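Local coordinates for protein aryl esterase (Mycobacterium smegmatis, PDB 2Q0Q) that hydrolyses aryl esters as an oligomeric serine esterase of the SGNH family and also transfers acyl groups to alcohols in water, at residues Ala44-Ile49 against Glu210-Leu215; Val113-Val118 against Met175-Phe180. One frame throughout, in Å; residues are numbered along the deposited sequence.

Interaction 1 of 2, residues Ala44-Ile49 against Glu210-Leu215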
loop_
_atom_site.group_PDB
_atom_site.type_symbol
_atom_site.label_atom_id
_atom_site.label_comp_id
_atom_site.label_asym_id
_atom_site.label_seq_id
_atom_site.Cartn_x
_atom_site.Cartn_y
_atom_site.Cartn_z
ATOM N N ALA G 44 -16.630 -0.282 -45.555
ATOM C CA ALA G 44 -17.420 -1.259 -44.834
ATOM C C ALA G 44 -16.736 -2.617 -44.585
ATOM O O ALA G 44 -17.251 -3.427 -43.801
ATOM C CB ALA G 44 -18.769 -1.459 -45.547
ATOM N N ASP G 45 -15.595 -2.874 -45.232
ATOM C CA ASP G 45 -14.798 -4.059 -44.893
ATOM C C ASP G 45 -14.068 -3.889 -43.550
ATOM O O ASP G 45 -13.485 -4.848 -43.040
ATOM C CB ASP G 45 -13.787 -4.404 -45.990
ATOM C CG ASP G 45 -14.421 -5.100 -47.198
ATOM O OD1 ASP G 45 -15.548 -5.623 -47.081
ATOM O OD2 ASP G 45 -13.765 -5.118 -48.267
ATOM N N PHE G 46 -14.117 -2.687 -42.976
ATOM C CA PHE G 46 -13.473 -2.402 -41.692
ATOM C C PHE G 46 -14.417 -1.733 -40.712
ATOM O O PHE G 46 -15.387 -1.083 -41.104
ATOM C CB PHE G 46 -12.267 -1.472 -41.901
ATOM C CG PHE G 46 -11.199 -2.054 -42.770
ATOM C CD1 PHE G 46 -10.078 -2.651 -42.214
ATOM C CD2 PHE G 46 -11.328 -2.027 -44.150
ATOM C CE1 PHE G 46 -9.083 -3.197 -43.040
ATOM C CE2 PHE G 46 -10.355 -2.564 -44.967
ATOM C CZ PHE G 46 -9.230 -3.157 -44.407
ATOM N N GLU G 47 -14.112 -1.896 -39.430
ATOM C CA GLU G 47 -14.825 -1.241 -38.358
ATOM C C GLU G 47 -13.818 -0.611 -37.397
ATOM O O GLU G 47 -12.952 -1.319 -36.866
ATOM C CB GLU G 47 -15.681 -2.269 -37.608
ATOM C CG GLU G 47 -16.611 -1.670 -36.557
ATOM C CD GLU G 47 -17.256 -2.705 -35.679
ATOM O OE1 GLU G 47 -17.183 -3.914 -36.016
ATOM O OE2 GLU G 47 -17.852 -2.313 -34.640
ATOM N N VAL G 48 -13.958 0.693 -37.161
ATOM C CA VAL G 48 -13.084 1.442 -36.258
ATOM C C VAL G 48 -13.737 1.648 -34.888
ATOM O O VAL G 48 -14.912 1.978 -34.780
ATOM C CB VAL G 48 -12.684 2.808 -36.874
ATOM C CG1 VAL G 48 -11.947 3.696 -35.848
ATOM C CG2 VAL G 48 -11.826 2.567 -38.103
ATOM N N ILE G 49 -12.944 1.433 -33.843
ATOM C CA ILE G 49 -13.401 1.553 -32.468
ATOM C C ILE G 49 -12.632 2.686 -31.794
ATOM O O ILE G 49 -11.404 2.645 -31.736
ATOM C CB ILE G 49 -13.163 0.227 -31.729
ATOM C CG1 ILE G 49 -13.980 -0.892 -32.392
ATOM C CG2 ILE G 49 -13.477 0.371 -30.259
ATOM C CD1 ILE G 49 -13.270 -2.230 -32.395
ATOM N N GLU G 210 -4.175 4.098 -45.247
ATOM C CA GLU G 210 -3.196 3.338 -46.014
ATOM C C GLU G 210 -2.402 2.360 -45.125
ATOM O O GLU G 210 -2.138 1.220 -45.503
ATOM C CB GLU G 210 -2.262 4.322 -46.758
ATOM C CG GLU G 210 -1.218 3.653 -47.634
ATOM C CD GLU G 210 0.089 3.315 -46.898
ATOM O OE1 GLU G 210 0.396 3.972 -45.863
ATOM O OE2 GLU G 210 0.706 2.254 -47.327
ATOM N N GLN G 211 -2.027 2.820 -43.937
ATOM C CA GLN G 211 -1.263 1.990 -43.028
ATOM C C GLN G 211 -2.074 0.751 -42.633
ATOM O O GLN G 211 -1.542 -0.354 -42.658
ATOM C CB GLN G 211 -0.892 2.782 -41.778
ATOM C CG GLN G 211 0.140 3.850 -42.047
ATOM C CD GLN G 211 1.511 3.244 -42.154
ATOM O OE1 GLN G 211 2.048 2.756 -41.149
ATOM N NE2 GLN G 211 2.056 3.199 -43.371
ATOM N N VAL G 212 -3.347 0.947 -42.269
ATOM C CA VAL G 212 -4.233 -0.161 -41.900
ATOM C C VAL G 212 -4.373 -1.186 -43.016
ATOM O O VAL G 212 -4.228 -2.389 -42.785
ATOM C CB VAL G 212 -5.621 0.354 -41.504
ATOM C CG1 VAL G 212 -6.626 -0.814 -41.382
ATOM C CG2 VAL G 212 -5.533 1.087 -40.178
ATOM N N ARG G 213 -4.662 -0.732 -44.228
ATOM C CA ARG G 213 -4.802 -1.677 -45.320
ATOM C C ARG G 213 -3.493 -2.416 -45.567
ATOM O O ARG G 213 -3.495 -3.566 -45.987
ATOM C CB ARG G 213 -5.212 -0.974 -46.602
ATOM C CG ARG G 213 -6.594 -0.369 -46.602
ATOM C CD ARG G 213 -6.823 0.321 -47.935
ATOM N NE ARG G 213 -7.881 1.323 -47.853
ATOM C CZ ARG G 213 -7.703 2.647 -47.841
ATOM N NH1 ARG G 213 -6.497 3.225 -47.933
ATOM N NH2 ARG G 213 -8.767 3.416 -47.757
ATOM N N SER G 214 -2.369 -1.742 -45.330
ATOM C CA SER G 214 -1.071 -2.334 -45.579
ATOM C C SER G 214 -0.736 -3.479 -44.616
ATOM O O SER G 214 -0.041 -4.428 -44.991
ATOM C CB SER G 214 0.007 -1.251 -45.497
ATOM O OG SER G 214 1.246 -1.839 -45.190
ATOM N N LEU G 215 -1.228 -3.364 -43.380
ATOM C CA LEU G 215 -0.934 -4.323 -42.316
ATOM C C LEU G 215 -1.883 -5.515 -42.258
ATOM O O LEU G 215 -1.547 -6.552 -41.676
ATOM C CB LEU G 215 -0.967 -3.619 -40.963
ATOM C CG LEU G 215 0.189 -2.661 -40.734
ATOM C CD1 LEU G 215 0.019 -1.921 -39.427
ATOM C CD2 LEU G 215 1.543 -3.402 -40.801
#
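In Phe46 a chi1 of -62° sets the ring trans to the carbonyl carbon and next to the main-chain nitrogen, which swings it off the strand toward the last turns of helix 198-215. From the other side Val212 offers one branch: its chi1 of 169° carries CG1 to the far side of the CA-CB bond from its own nitrogen, and this methyl reaches the ring. The meeting is a pure van der Waals touch. Val212 CG1 sits 3.8 Å from Phe46 CE1 and 4.0 Å from CD1 of the same ring, so the methyl lies against the CD1-CE1 bond, approaching obliquely. The phenyl and isopropyl groups pass alongside one another, pointing in opposite senses.

This is a join between a β-strand at the margin of the sheet and the C-terminal helix that covers one face of it, as expected of the three-layer α/β/α fold of SGNH hydrolases. Strand 46-52 is the outermost strand on its side of the five-stranded parallel sheet, next to strand 3-9. Val212 also packs on Ile5, Leu86 and Ile88 of the neighbouring strands and on Leu42 of helix 34-42, so Phe46 borders an apolar cluster that continues under the helix.

Arg213 extends the contact on the more open side. Its backbone is the nearest to that of the phenylalanine, with 9.4 Å between the CA atoms of Phe46 and Arg213, yet the side chain gives only its aliphatic part: CG stands 4.4 Å from CZ of Phe46, again obliquely. Beyond that methylene the chain carries its charged end away from the ring, and NH2 makes a weak hydrogen bond to the carbonyl oxygen of Gln41, at the end of helix 34-42.

Interaction 2 of 2, residues Val113-Val118 against Met175-Phe180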
loop_
_atom_site.group_PDB
_atom_site.type_symbol
_atom_site.label_atom_id
_atom_site.label_comp_id
_atom_site.label_asym_id
_atom_site.label_seq_id
_atom_site.Cartn_x
_atom_site.Cartn_y
_atom_site.Cartn_z
ATOM N N VAL G 113 5.107 -0.947 -22.508
ATOM C CA VAL G 113 4.090 -1.609 -21.693
ATOM C C VAL G 113 2.779 -1.803 -22.480
ATOM O O VAL G 113 2.208 -2.889 -22.468
ATOM C CB VAL G 113 3.839 -0.818 -20.380
ATOM C CG1 VAL G 113 2.628 -1.364 -19.628
ATOM C CG2 VAL G 113 5.076 -0.853 -19.481
ATOM N N LEU G 114 2.306 -0.756 -23.144
ATOM C CA LEU G 114 1.072 -0.840 -23.933
ATOM C C LEU G 114 1.198 -1.850 -25.104
ATOM O O LEU G 114 0.299 -2.683 -25.337
ATOM C CB LEU G 114 0.681 0.560 -24.441
ATOM C CG LEU G 114 0.391 1.627 -23.365
ATOM C CD1 LEU G 114 0.066 2.965 -23.979
ATOM C CD2 LEU G 114 -0.742 1.220 -22.484
ATOM N N VAL G 115 2.320 -1.805 -25.820
ATOM C CA VAL G 115 2.567 -2.784 -26.875
ATOM C C VAL G 115 2.551 -4.186 -26.337
ATOM O O VAL G 115 1.890 -5.053 -26.885
ATOM C CB VAL G 115 3.916 -2.529 -27.592
ATOM C CG1 VAL G 115 4.199 -3.612 -28.659
ATOM C CG2 VAL G 115 3.918 -1.151 -28.240
ATOM N N THR G 116 3.234 -4.389 -25.232
ATOM C CA THR G 116 3.277 -5.716 -24.605
ATOM C C THR G 116 1.882 -6.208 -24.213
ATOM O O THR G 116 1.546 -7.393 -24.436
ATOM C CB THR G 116 4.235 -5.717 -23.390
ATOM O OG1 THR G 116 5.557 -5.400 -23.836
ATOM C CG2 THR G 116 4.281 -7.069 -22.725
ATOM N N GLN G 117 1.067 -5.300 -23.676
ATOM C CA GLN G 117 -0.361 -5.606 -23.389
ATOM C C GLN G 117 -1.144 -6.039 -24.654
ATOM O O GLN G 117 -1.990 -6.952 -24.601
ATOM C CB GLN G 117 -1.044 -4.414 -22.716
ATOM C CG GLN G 117 -0.566 -4.091 -21.309
ATOM C CD GLN G 117 -1.192 -2.832 -20.720
ATOM O OE1 GLN G 117 -1.735 -1.992 -21.439
ATOM N NE2 GLN G 117 -1.132 -2.709 -19.377
ATOM N N VAL G 118 -0.867 -5.429 -25.805
ATOM C CA VAL G 118 -1.520 -5.908 -27.034
ATOM C C VAL G 118 -0.989 -7.296 -27.469
ATOM O O VAL G 118 -1.763 -8.195 -27.826
ATOM C CB VAL G 118 -1.393 -4.921 -28.204
ATOM C CG1 VAL G 118 -2.024 -5.527 -29.440
ATOM C CG2 VAL G 118 -2.067 -3.580 -27.827
HETATM N N MSE G 175 11.133 -4.326 -30.767
HETATM C CA MSE G 175 10.011 -5.240 -30.472
HETATM C C MSE G 175 9.444 -5.926 -31.712
HETATM O O MSE G 175 8.591 -6.830 -31.584
HETATM C CB MSE G 175 8.886 -4.515 -29.735
HETATM C CG MSE G 175 9.321 -3.925 -28.441
HETATM SE SE MSE G 175 7.818 -3.196 -27.415
HETATM C CE MSE G 175 6.891 -4.906 -26.818
ATOM N N LYS G 176 9.923 -5.510 -32.890
ATOM C CA LYS G 176 9.501 -6.114 -34.161
ATOM C C LYS G 176 8.007 -5.941 -34.403
ATOM O O LYS G 176 7.301 -6.896 -34.763
ATOM C CB LYS G 176 9.895 -7.584 -34.222
ATOM C CG LYS G 176 11.353 -7.815 -33.944
ATOM C CD LYS G 176 12.233 -7.245 -35.016
ATOM C CE LYS G 176 13.715 -7.438 -34.685
ATOM N NZ LYS G 176 14.198 -6.477 -33.614
ATOM N N VAL G 177 7.553 -4.708 -34.198
ATOM C CA VAL G 177 6.168 -4.316 -34.419
ATOM C C VAL G 177 6.123 -3.085 -35.348
ATOM O O VAL G 177 7.063 -2.301 -35.382
ATOM C CB VAL G 177 5.440 -4.026 -33.090
ATOM C CG1 VAL G 177 5.315 -5.306 -32.266
ATOM C CG2 VAL G 177 6.153 -2.933 -32.315
ATOM N N PRO G 178 5.032 -2.925 -36.097
ATOM C CA PRO G 178 4.883 -1.776 -37.007
ATOM C C PRO G 178 4.888 -0.417 -36.291
ATOM O O PRO G 178 4.280 -0.265 -35.233
ATOM C CB PRO G 178 3.504 -2.013 -37.661
ATOM C CG PRO G 178 3.154 -3.384 -37.394
ATOM C CD PRO G 178 3.859 -3.814 -36.150
ATOM N N PHE G 179 5.557 0.553 -36.916
ATOM C CA PHE G 179 5.613 1.932 -36.445
ATOM C C PHE G 179 5.135 2.900 -37.533
ATOM O O PHE G 179 5.385 2.680 -38.727
ATOM C CB PHE G 179 7.051 2.286 -36.042
ATOM C CG PHE G 179 7.277 3.755 -35.849
ATOM C CD1 PHE G 179 6.860 4.382 -34.671
ATOM C CD2 PHE G 179 7.887 4.513 -36.844
ATOM C CE1 PHE G 179 7.057 5.739 -34.492
ATOM C CE2 PHE G 179 8.091 5.888 -36.659
ATOM C CZ PHE G 179 7.669 6.490 -35.483
ATOM N N PHE G 180 4.488 3.985 -37.109
ATOM C CA PHE G 180 4.168 5.107 -38.005
ATOM C C PHE G 180 4.304 6.437 -37.255
ATOM O O PHE G 180 3.829 6.574 -36.142
ATOM C CB PHE G 180 2.758 4.957 -38.574
ATOM C CG PHE G 180 2.324 6.102 -39.460
ATOM C CD1 PHE G 180 2.790 6.208 -40.764
ATOM C CD2 PHE G 180 1.433 7.071 -38.985
ATOM C CE1 PHE G 180 2.403 7.293 -41.579
ATOM C CE2 PHE G 180 1.031 8.131 -39.788
ATOM C CZ PHE G 180 1.508 8.239 -41.086
#
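Met175, modelled as selenomethionine, pushes its terminal methyl into the side of the helix that carries Val115 and Thr116, and this is where the packing is tight. CE lies 3.5 Å from CG1 of Val115, and the selenium follows at 3.8 Å from that same CG1 atom. Val115 and Met175 reach for each other tip to tip. Thr116 is met differently: its side chain crosses that of Met175 at about a right angle, and its OG1 comes to 3.3 Å from CE. The methyl thus rests against a hydroxyl that already donates its hydrogen to the carbonyl oxygen of Ser112, one turn back in the helix. The bend at the last torsion of Met175 (chi3 72°) turns CE out of the line of the side chain and brings it between the two helix residues.

Met175 closes helix 164-175, and Lys176, with positive phi, is the C-prime residue of a Schellman motif. The chain reverses there and heads into strand 179-181, one of the two outer strands of the parallel sheet within this chain, while Val113-Val118 belong to helix 104-119, which leads toward the adjoining strand 133-138. The contact thus ties together two successive β-α-β units of the fold.

Val177 fits less closely. With 4.1 Å between its CG1 and CG1 of Val115, it makes a single methyl-to-methyl touch; both valines also pack against strand 133-138, Val115 on Val136 and Val177 on Val134. Beyond the valines the contact thins out at exposed Lys176, whose NZ hydrogen-bonds the carbonyl oxygens of Ser173 and Phe174 and, in the second subunit, those of Asp21 and Ala23.

How the interactions relate
Interactions 1 and 2 sit at the two outermost strands of one parallel sheet, 46-52 and 179-181, with their centres about 18 Å apart. Both are partly buried and apolar, but interaction 1 lies farther from the chain centre (about 16 Å against 13 Å, centre to centre) and has exposed Arg213 at its rim, while no touching residue of interaction 2 is exposed. Interaction 1 leans an aromatic ring on a valine methyl; interaction 2 drives a selenomethionine between a valine and a threonine. The first joins strand to covering helix, the second helix to helix end and turn. They meet where Pro178 packs on Leu215 and Phe180 on Gln211. A neighbouring subunit reaches the margin of interaction 2 alone.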